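Local atomic coordinates of choline binding protein A (Lactobacillus salivarius str. Ren, PDB entry 5GT1), a protein that probably acts as a choline-binding surface protein in adhesion to intestinal epithelial cells and binds zinc through its M23 peptidase-family domain. Residues T81-I86 and N91-R96; T101-E106 and T144-A149. All coordinates share one frame; numbering follows the deposited sequence.

Contact 1: T81-I86 and N91-R96; sequences TQIGYI and NYVVVR
Gly84 and Tyr92 exchange two backbone hydrogen bonds, Tyr92 N to Gly84 O at 2.9 Å and Gly84 N to Tyr92 O at 3.1 Å. At Gln82 the pattern shifts: its O accepts from Val94 N (2.8 Å), but the bond back to Val94 O is given by Thr81 N (2.9 Å), with a weak second one from Thr81 OG1. Thr81 and Gln82 thus both face Val94, a classic beta bulge in the antiparallel hairpin 78-86/92-96 of the M23 peptidase region. The Tyr92 ring lies against Gly84, on the face of the sheet that also carries Gln82 and Val94. With CG set between backbone N and carbonyl carbon (chi1 65°), the ring is carried across to Gly84, whose CA sits over one face in a CH-pi contact, 4.1 Å from the ring centroid; the glycine, having no side chain, lets the ring come this close. Gln82, extended beyond CG, brings NE2 to the ring edge, where it gives a weak, bent bond to Tyr92 OH, the amide plane turned 65° from the ring. Ile86 CD1 packs 3.8 Å from Tyr92 CE2. Replacing Tyr92 by an alanine would probably strip the cover from Gly84 CA, open a gap beside Ile86 CD1 and cost the Gln82 amide its weak bond to the hydroxyl. On the face that carries Ile83 and Val93, Asn91 OD1 meets the edge of the Tyr85 ring, 3.6 Å from CD1, while Asn91 ND2 hydrogen-bonds to Phe108 O.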
ATOM      1  N   THR A  81       2.829  13.243  -0.735  1.00 21.53           N
ATOM      2  CA  THR A  81       4.137  13.836  -1.016  1.00 22.65           C
ATOM      3  C   THR A  81       4.556  13.649  -2.463  1.00 23.55           C
ATOM      4  O   THR A  81       5.325  14.445  -3.009  1.00 24.18           O
ATOM      5  CB  THR A  81       5.245  13.273  -0.093  1.00 24.40           C
ATOM      6  OG1 THR A  81       5.265  11.847  -0.164  1.00 23.50           O
ATOM      7  CG2 THR A  81       5.008  13.685   1.339  1.00 23.80           C
ATOM      8  N   GLN A  82       4.050  12.597  -3.090  1.00 22.66           N
ATOM      9  CA  GLN A  82       4.535  12.228  -4.402  1.00 23.11           C
ATOM     10  C   GLN A  82       3.509  11.418  -5.171  1.00 21.56           C
ATOM     11  O   GLN A  82       2.839  10.534  -4.614  1.00 21.13           O
ATOM     12  CB  GLN A  82       5.842  11.441  -4.248  1.00 25.00           C
ATOM     13  CG  GLN A  82       6.634  11.246  -5.528  1.00 29.84           C
ATOM     14  CD  GLN A  82       7.949  10.531  -5.270  1.00 31.37           C
ATOM     15  OE1 GLN A  82       8.757  10.966  -4.446  1.00 35.41           O
ATOM     16  NE2 GLN A  82       8.164   9.426  -5.964  1.00 30.82           N
ATOM     17  N   ILE A  83       3.366  11.743  -6.450  1.00 19.82           N
ATOM     18  CA  ILE A  83       2.610  10.921  -7.381  1.00 19.40           C
ATOM     19  C   ILE A  83       3.542  10.741  -8.567  1.00 20.29           C
ATOM     20  O   ILE A  83       3.996  11.741  -9.160  1.00 19.97           O
ATOM     21  CB  ILE A  83       1.283  11.600  -7.812  1.00 19.00           C
ATOM     22  CG1 ILE A  83       0.379  11.854  -6.579  1.00 19.14           C
ATOM     23  CG2 ILE A  83       0.569  10.781  -8.877  1.00 19.10           C
ATOM     24  CD1 ILE A  83      -0.882  12.643  -6.874  1.00 19.07           C
ATOM     25  N   GLY A  84       3.829   9.484  -8.912  1.00 18.69           N
ATOM     26  CA  GLY A  84       4.732   9.213 -10.026  1.00 19.52           C
ATOM     27  C   GLY A  84       4.472   7.931 -10.770  1.00 18.41           C
ATOM     28  O   GLY A  84       3.485   7.228 -10.521  1.00 17.55           O
ATOM     29  N   TYR A  85       5.367   7.640 -11.702  1.00 18.43           N
ATOM     30  CA  TYR A  85       5.317   6.412 -12.476  1.00 18.22           C
ATOM     31  C   TYR A  85       6.701   5.765 -12.491  1.00 18.10           C
ATOM     32  O   TYR A  85       7.674   6.396 -12.923  1.00 18.34           O
ATOM     33  CB  TYR A  85       4.870   6.676 -13.930  1.00 17.64           C
ATOM     34  CG  TYR A  85       4.894   5.406 -14.745  1.00 17.15           C
ATOM     35  CD1 TYR A  85       3.798   4.558 -14.758  1.00 17.00           C
ATOM     36  CD2 TYR A  85       6.046   5.018 -15.455  1.00 16.96           C
ATOM     37  CE1 TYR A  85       3.821   3.373 -15.464  1.00 17.11           C
ATOM     38  CE2 TYR A  85       6.082   3.825 -16.155  1.00 16.97           C
ATOM     39  CZ  TYR A  85       4.971   3.010 -16.161  1.00 17.49           C
ATOM     40  OH  TYR A  85       4.983   1.821 -16.861  1.00 18.29           O
ATOM     41  N   ILE A  86       6.788   4.519 -12.030  1.00 17.04           N
ATOM     42  CA  ILE A  86       7.993   3.718 -12.192  1.00 17.09           C
ATOM     43  C   ILE A  86       7.495   2.344 -12.601  1.00 17.31           C
ATOM     44  O   ILE A  86       6.742   1.718 -11.840  1.00 16.95           O
ATOM     45  CB  ILE A  86       8.796   3.609 -10.875  1.00 17.25           C
ATOM     46  CG1 ILE A  86       9.387   4.972 -10.483  1.00 17.90           C
ATOM     47  CG2 ILE A  86       9.889   2.546 -10.993  1.00 16.77           C
ATOM     48  CD1 ILE A  86       9.840   5.046  -9.036  1.00 18.67           C
ATOM     49  N   ASN A  91       1.722   3.428 -11.844  1.00 17.10           N
ATOM     50  CA  ASN A  91       1.371   4.713 -11.223  1.00 17.23           C
ATOM     51  C   ASN A  91       1.202   4.541  -9.703  1.00 16.70           C
ATOM     52  O   ASN A  91       0.466   3.645  -9.254  1.00 16.85           O
ATOM     53  CB  ASN A  91       0.094   5.294 -11.848  1.00 18.42           C
ATOM     54  CG  ASN A  91       0.243   5.538 -13.341  1.00 20.25           C
ATOM     55  OD1 ASN A  91       0.935   6.459 -13.752  1.00 21.16           O
ATOM     56  ND2 ASN A  91      -0.384   4.694 -14.151  1.00 20.08           N
ATOM     57  N   TYR A  92       1.887   5.374  -8.924  1.00 15.65           N
ATOM     58  CA  TYR A  92       1.832   5.237  -7.464  1.00 15.28           C
ATOM     59  C   TYR A  92       1.599   6.558  -6.736  1.00 14.88           C
ATOM     60  O   TYR A  92       1.917   7.631  -7.252  1.00 14.90           O
ATOM     61  CB  TYR A  92       3.091   4.539  -6.937  1.00 15.98           C
ATOM     62  CG  TYR A  92       4.345   5.351  -7.171  1.00 16.94           C
ATOM     63  CD1 TYR A  92       4.813   6.237  -6.198  1.00 17.40           C
ATOM     64  CD2 TYR A  92       5.043   5.250  -8.367  1.00 17.80           C
ATOM     65  CE1 TYR A  92       5.952   7.002  -6.405  1.00 19.02           C
ATOM     66  CE2 TYR A  92       6.195   6.007  -8.589  1.00 19.30           C
ATOM     67  CZ  TYR A  92       6.637   6.886  -7.608  1.00 19.87           C
ATOM     68  OH  TYR A  92       7.766   7.647  -7.810  1.00 20.92           O
ATOM     69  N   VAL A  93       1.061   6.469  -5.523  1.00 13.72           N
ATOM     70  CA  VAL A  93       0.853   7.623  -4.664  1.00 13.14           C
ATOM     71  C   VAL A  93       1.579   7.359  -3.359  1.00 13.07           C
ATOM     72  O   VAL A  93       1.459   6.265  -2.801  1.00 12.50           O
ATOM     73  CB  VAL A  93      -0.641   7.807  -4.350  1.00 12.99           C
ATOM     74  CG1 VAL A  93      -0.870   9.029  -3.470  1.00 12.75           C
ATOM     75  CG2 VAL A  93      -1.430   7.904  -5.639  1.00 13.44           C
ATOM     76  N   VAL A  94       2.342   8.351  -2.894  1.00 13.38           N
ATOM     77  CA  VAL A  94       3.049   8.284  -1.616  1.00 13.80           C
ATOM     78  C   VAL A  94       2.400   9.262  -0.626  1.00 14.62           C
ATOM     79  O   VAL A  94       2.207  10.452  -0.930  1.00 15.43           O
ATOM     80  CB  VAL A  94       4.561   8.600  -1.781  1.00 14.20           C
ATOM     81  CG1 VAL A  94       5.311   8.444  -0.452  1.00 14.22           C
ATOM     82  CG2 VAL A  94       5.164   7.700  -2.862  1.00 13.90           C
ATOM     83  N   VAL A  95       2.027   8.739   0.538  1.00 14.48           N
ATOM     84  CA  VAL A  95       1.452   9.524   1.624  1.00 15.07           C
ATOM     85  C   VAL A  95       2.372   9.386   2.839  1.00 15.88           C
ATOM     86  O   VAL A  95       2.769   8.276   3.197  1.00 15.32           O
ATOM     87  CB  VAL A  95       0.027   9.033   1.992  1.00 14.86           C
ATOM     88  CG1 VAL A  95      -0.519   9.808   3.187  1.00 15.12           C
ATOM     89  CG2 VAL A  95      -0.923   9.165   0.805  1.00 14.30           C
ATOM     90  N   ARG A  96       2.716  10.515   3.464  1.00 16.98           N
ATOM     91  CA  ARG A  96       3.610  10.515   4.626  1.00 18.50           C
ATOM     92  C   ARG A  96       2.864  11.006   5.845  1.00 19.08           C
ATOM     93  O   ARG A  96       2.247  12.060   5.795  1.00 19.30           O
ATOM     94  CB  ARG A  96       4.837  11.404   4.376  1.00 18.91           C
ATOM     95  CG  ARG A  96       5.753  11.573   5.591  1.00 21.02           C
ATOM     96  CD  ARG A  96       6.654  10.368   5.828  1.00 21.65           C
ATOM     97  NE  ARG A  96       7.216  10.373   7.185  1.00 24.31           N
ATOM     98  CZ  ARG A  96       7.922   9.380   7.730  1.00 25.11           C
ATOM     99  NH1 ARG A  96       8.172   8.261   7.050  1.00 24.57           N
ATOM    100  NH2 ARG A  96       8.381   9.507   8.977  1.00 25.97           N
TER

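Contact 2: T101-E106 and T144-A149; sequences TFVYQE and TNVMKA
Helix 146-151 begins against one face of the main antiparallel sheet of the M23 peptidase domain: Val146, at the start of the helix, meets Thr101 and Val103 of strand 101-105, and a water joins the strand to Thr144 just before the helix. Val103 and Val146 form the apolar part of the meeting, with Val103 CG2 3.9 Å from Val146 CG2. The same Val146 methyl also approaches Thr101 CG2, at 4.2 Å. With chi1 at 79°, Val146 CG1 sits between the backbone N and the carbonyl carbon, which leaves CG2, anti to the N, as the methyl that meets both residues. Strand 101-108 pairs with 92-96 and with 135-141, the strand that carries the zinc ligand His137; the side chain of Val103 is about 6 Å from that of the histidine. No direct hydrogen bond joins the two segments. Instead the water donates to Thr101 OG1 (2.9 Å) and to Thr144 O (2.7 Å). Thr101 OG1 also hydrogen-bonds to Glu143 O and Arg96 NH1, so the water is one of several partners around the hydroxyl of this buried threonine. On the helix side, Asn145 is the N-cap: its OD1 accepts from Lys148 N at 3.2 Å, the donor standing above the carbonyl plane.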
ATOM      1  N   THR A 101       5.722   6.167   5.888  1.00 17.42           N
ATOM      2  CA  THR A 101       5.486   6.414   4.477  1.00 16.01           C
ATOM      3  C   THR A 101       4.642   5.265   3.924  1.00 15.09           C
ATOM      4  O   THR A 101       5.018   4.087   4.052  1.00 14.45           O
ATOM      5  CB  THR A 101       6.816   6.483   3.710  1.00 17.03           C
ATOM      6  OG1 THR A 101       7.656   7.494   4.293  1.00 17.14           O
ATOM      7  CG2 THR A 101       6.569   6.793   2.235  1.00 16.79           C
ATOM      8  N   PHE A 102       3.501   5.614   3.330  1.00 13.93           N
ATOM      9  CA  PHE A 102       2.590   4.656   2.703  1.00 13.53           C
ATOM     10  C   PHE A 102       2.717   4.774   1.192  1.00 13.20           C
ATOM     11  O   PHE A 102       2.659   5.880   0.651  1.00 13.52           O
ATOM     12  CB  PHE A 102       1.144   4.972   3.125  1.00 13.81           C
ATOM     13  CG  PHE A 102       0.928   4.971   4.622  1.00 13.98           C
ATOM     14  CD1 PHE A 102       0.461   3.830   5.269  1.00 13.92           C
ATOM     15  CD2 PHE A 102       1.160   6.131   5.384  1.00 13.83           C
ATOM     16  CE1 PHE A 102       0.261   3.831   6.651  1.00 14.20           C
ATOM     17  CE2 PHE A 102       0.966   6.139   6.751  1.00 13.56           C
ATOM     18  CZ  PHE A 102       0.515   4.995   7.389  1.00 14.14           C
ATOM     19  N   VAL A 103       2.894   3.650   0.510  1.00 12.21           N
ATOM     20  CA  VAL A 103       2.935   3.643  -0.957  1.00 11.70           C
ATOM     21  C   VAL A 103       1.734   2.865  -1.503  1.00 11.16           C
ATOM     22  O   VAL A 103       1.563   1.685  -1.191  1.00 10.96           O
ATOM     23  CB  VAL A 103       4.261   3.044  -1.479  1.00 11.51           C
ATOM     24  CG1 VAL A 103       4.341   3.151  -3.005  1.00 11.04           C
ATOM     25  CG2 VAL A 103       5.441   3.749  -0.815  1.00 11.97           C
ATOM     26  N   TYR A 104       0.890   3.527  -2.292  1.00 10.90           N
ATOM     27  CA  TYR A 104      -0.222   2.854  -2.961  1.00 11.23           C
ATOM     28  C   TYR A 104       0.174   2.715  -4.421  1.00 11.92           C
ATOM     29  O   TYR A 104       0.325   3.717  -5.126  1.00 12.37           O
ATOM     30  CB  TYR A 104      -1.525   3.675  -2.865  1.00 11.01           C
ATOM     31  CG  TYR A 104      -1.967   3.982  -1.454  1.00 10.90           C
ATOM     32  CD1 TYR A 104      -2.992   3.242  -0.846  1.00 10.69           C
ATOM     33  CD2 TYR A 104      -1.366   5.010  -0.718  1.00 10.64           C
ATOM     34  CE1 TYR A 104      -3.401   3.519   0.462  1.00 10.28           C
ATOM     35  CE2 TYR A 104      -1.763   5.282   0.588  1.00 10.63           C
ATOM     36  CZ  TYR A 104      -2.776   4.523   1.168  1.00 10.43           C
ATOM     37  OH  TYR A 104      -3.178   4.806   2.463  1.00 10.80           O
ATOM     38  N   GLN A 105       0.345   1.490  -4.892  1.00 12.51           N
ATOM     39  CA  GLN A 105       0.875   1.304  -6.243  1.00 13.13           C
ATOM     40  C   GLN A 105       0.100   0.219  -6.994  1.00 13.80           C
ATOM     41  O   GLN A 105      -0.700  -0.515  -6.391  1.00 13.42           O
ATOM     42  CB  GLN A 105       2.366   0.951  -6.168  1.00 13.26           C
ATOM     43  CG  GLN A 105       2.620  -0.444  -5.610  1.00 13.27           C
ATOM     44  CD  GLN A 105       4.081  -0.729  -5.366  1.00 13.86           C
ATOM     45  OE1 GLN A 105       4.755   0.017  -4.657  1.00 14.28           O
ATOM     46  NE2 GLN A 105       4.581  -1.835  -5.942  1.00 14.05           N
ATOM     47  N   GLU A 106       0.337   0.152  -8.309  1.00 13.93           N
ATOM     48  CA  GLU A 106      -0.198  -0.873  -9.217  1.00 14.59           C
ATOM     49  C   GLU A 106      -1.711  -0.916  -9.449  1.00 13.97           C
ATOM     50  O   GLU A 106      -2.183  -1.584 -10.379  1.00 14.34           O
ATOM     51  CB  GLU A 106       0.358  -2.247  -8.852  1.00 16.43           C
ATOM     52  CG  GLU A 106       1.874  -2.295  -9.019  1.00 17.81           C
ATOM     53  CD  GLU A 106       2.425  -3.615  -8.583  1.00 20.33           C
ATOM     54  OE1 GLU A 106       2.283  -4.601  -9.361  1.00 22.46           O
ATOM     55  OE2 GLU A 106       2.978  -3.671  -7.464  1.00 20.55           O
ATOM     56  N   THR A 144      12.023   7.730   5.102  1.00 25.43           N
ATOM     57  CA  THR A 144      11.502   9.006   4.708  1.00 26.86           C
ATOM     58  C   THR A 144      11.821   9.257   3.217  1.00 26.49           C
ATOM     59  O   THR A 144      11.060   9.906   2.505  1.00 25.56           O
ATOM     60  CB  THR A 144      12.062  10.060   5.696  1.00 29.96           C
ATOM     61  OG1 THR A 144      10.989  10.807   6.277  1.00 32.55           O
ATOM     62  CG2 THR A 144      13.084  10.958   5.069  1.00 30.96           C
ATOM     63  N   ASN A 145      12.931   8.690   2.749  1.00 26.96           N
ATOM     64  CA  ASN A 145      13.339   8.753   1.346  1.00 27.74           C
ATOM     65  C   ASN A 145      12.719   7.558   0.635  1.00 26.76           C
ATOM     66  O   ASN A 145      13.218   6.441   0.757  1.00 26.57           O
ATOM     67  CB  ASN A 145      14.873   8.698   1.259  1.00 29.34           C
ATOM     68  CG  ASN A 145      15.404   8.791  -0.164  1.00 30.42           C
ATOM     69  OD1 ASN A 145      14.679   8.619  -1.143  1.00 31.52           O
ATOM     70  ND2 ASN A 145      16.698   9.072  -0.279  1.00 31.28           N
ATOM     71  N   VAL A 146      11.638   7.795  -0.107  1.00 25.96           N
ATOM     72  CA  VAL A 146      10.880   6.692  -0.713  1.00 24.39           C
ATOM     73  C   VAL A 146      11.703   5.944  -1.778  1.00 22.16           C
ATOM     74  O   VAL A 146      11.634   4.721  -1.880  1.00 20.48           O
ATOM     75  CB  VAL A 146       9.489   7.147  -1.253  1.00 24.06           C
ATOM     76  CG1 VAL A 146       9.597   7.840  -2.605  1.00 24.01           C
ATOM     77  CG2 VAL A 146       8.556   5.953  -1.377  1.00 24.06           C
ATOM     78  N   MET A 147      12.505   6.682  -2.542  1.00 21.67           N
ATOM     79  CA  MET A 147      13.330   6.062  -3.577  1.00 21.72           C
ATOM     80  C   MET A 147      14.344   5.094  -2.978  1.00 20.20           C
ATOM     81  O   MET A 147      14.597   4.025  -3.541  1.00 20.19           O
ATOM     82  CB  MET A 147      14.015   7.122  -4.442  1.00 23.35           C
ATOM     83  CG  MET A 147      13.052   7.843  -5.366  1.00 25.44           C
ATOM     84  SD  MET A 147      12.166   6.736  -6.492  1.00 27.83           S
ATOM     85  CE  MET A 147      10.921   7.900  -7.045  1.00 27.18           C
ATOM     86  N   LYS A 148      14.916   5.469  -1.837  1.00 19.59           N
ATOM     87  CA  LYS A 148      15.829   4.581  -1.124  1.00 19.17           C
ATOM     88  C   LYS A 148      15.086   3.309  -0.656  1.00 17.90           C
ATOM     89  O   LYS A 148      15.563   2.181  -0.862  1.00 17.61           O
ATOM     90  CB  LYS A 148      16.503   5.321   0.037  1.00 19.53           C
ATOM     91  CG  LYS A 148      17.648   4.545   0.674  1.00 22.75           C
ATOM     92  N   ALA A 149      13.894   3.483  -0.086  1.00 17.16           N
ATOM     93  CA  ALA A 149      13.074   2.331   0.281  1.00 16.62           C
ATOM     94  C   ALA A 149      12.797   1.466  -0.954  1.00 15.93           C
ATOM     95  O   ALA A 149      12.939   0.240  -0.918  1.00 15.35           O
ATOM     96  CB  ALA A 149      11.782   2.779   0.961  1.00 15.83           C
TER
HETATM   97  O   HOH W   1       8.339   9.917   2.903  1.00 31.57           O

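The two contacts follow each other along the chain, 81-86 with 91-96 closing before 101-106 with 144-149 opens, and their centres lie about 7 Å apart on the same side of the chain's centre. They share one antiparallel sheet, in which strands 92-96 and 101-108 are neighbours: Phe102 N probably hydrogen-bonds to Val95 O and Tyr104 N to Val93 O, each at 2.8 Å. Helix 146-151 touches both, for Met147 CE packs 3.3 Å from Tyr92 OH and also meets Gln82 of contact 1. Hairpin 78-86/92-96 and strand 101-108 are thus consecutive in the sheet, with the helix packed across their face, beside the strand that bears His137, a ligand of the bound zinc.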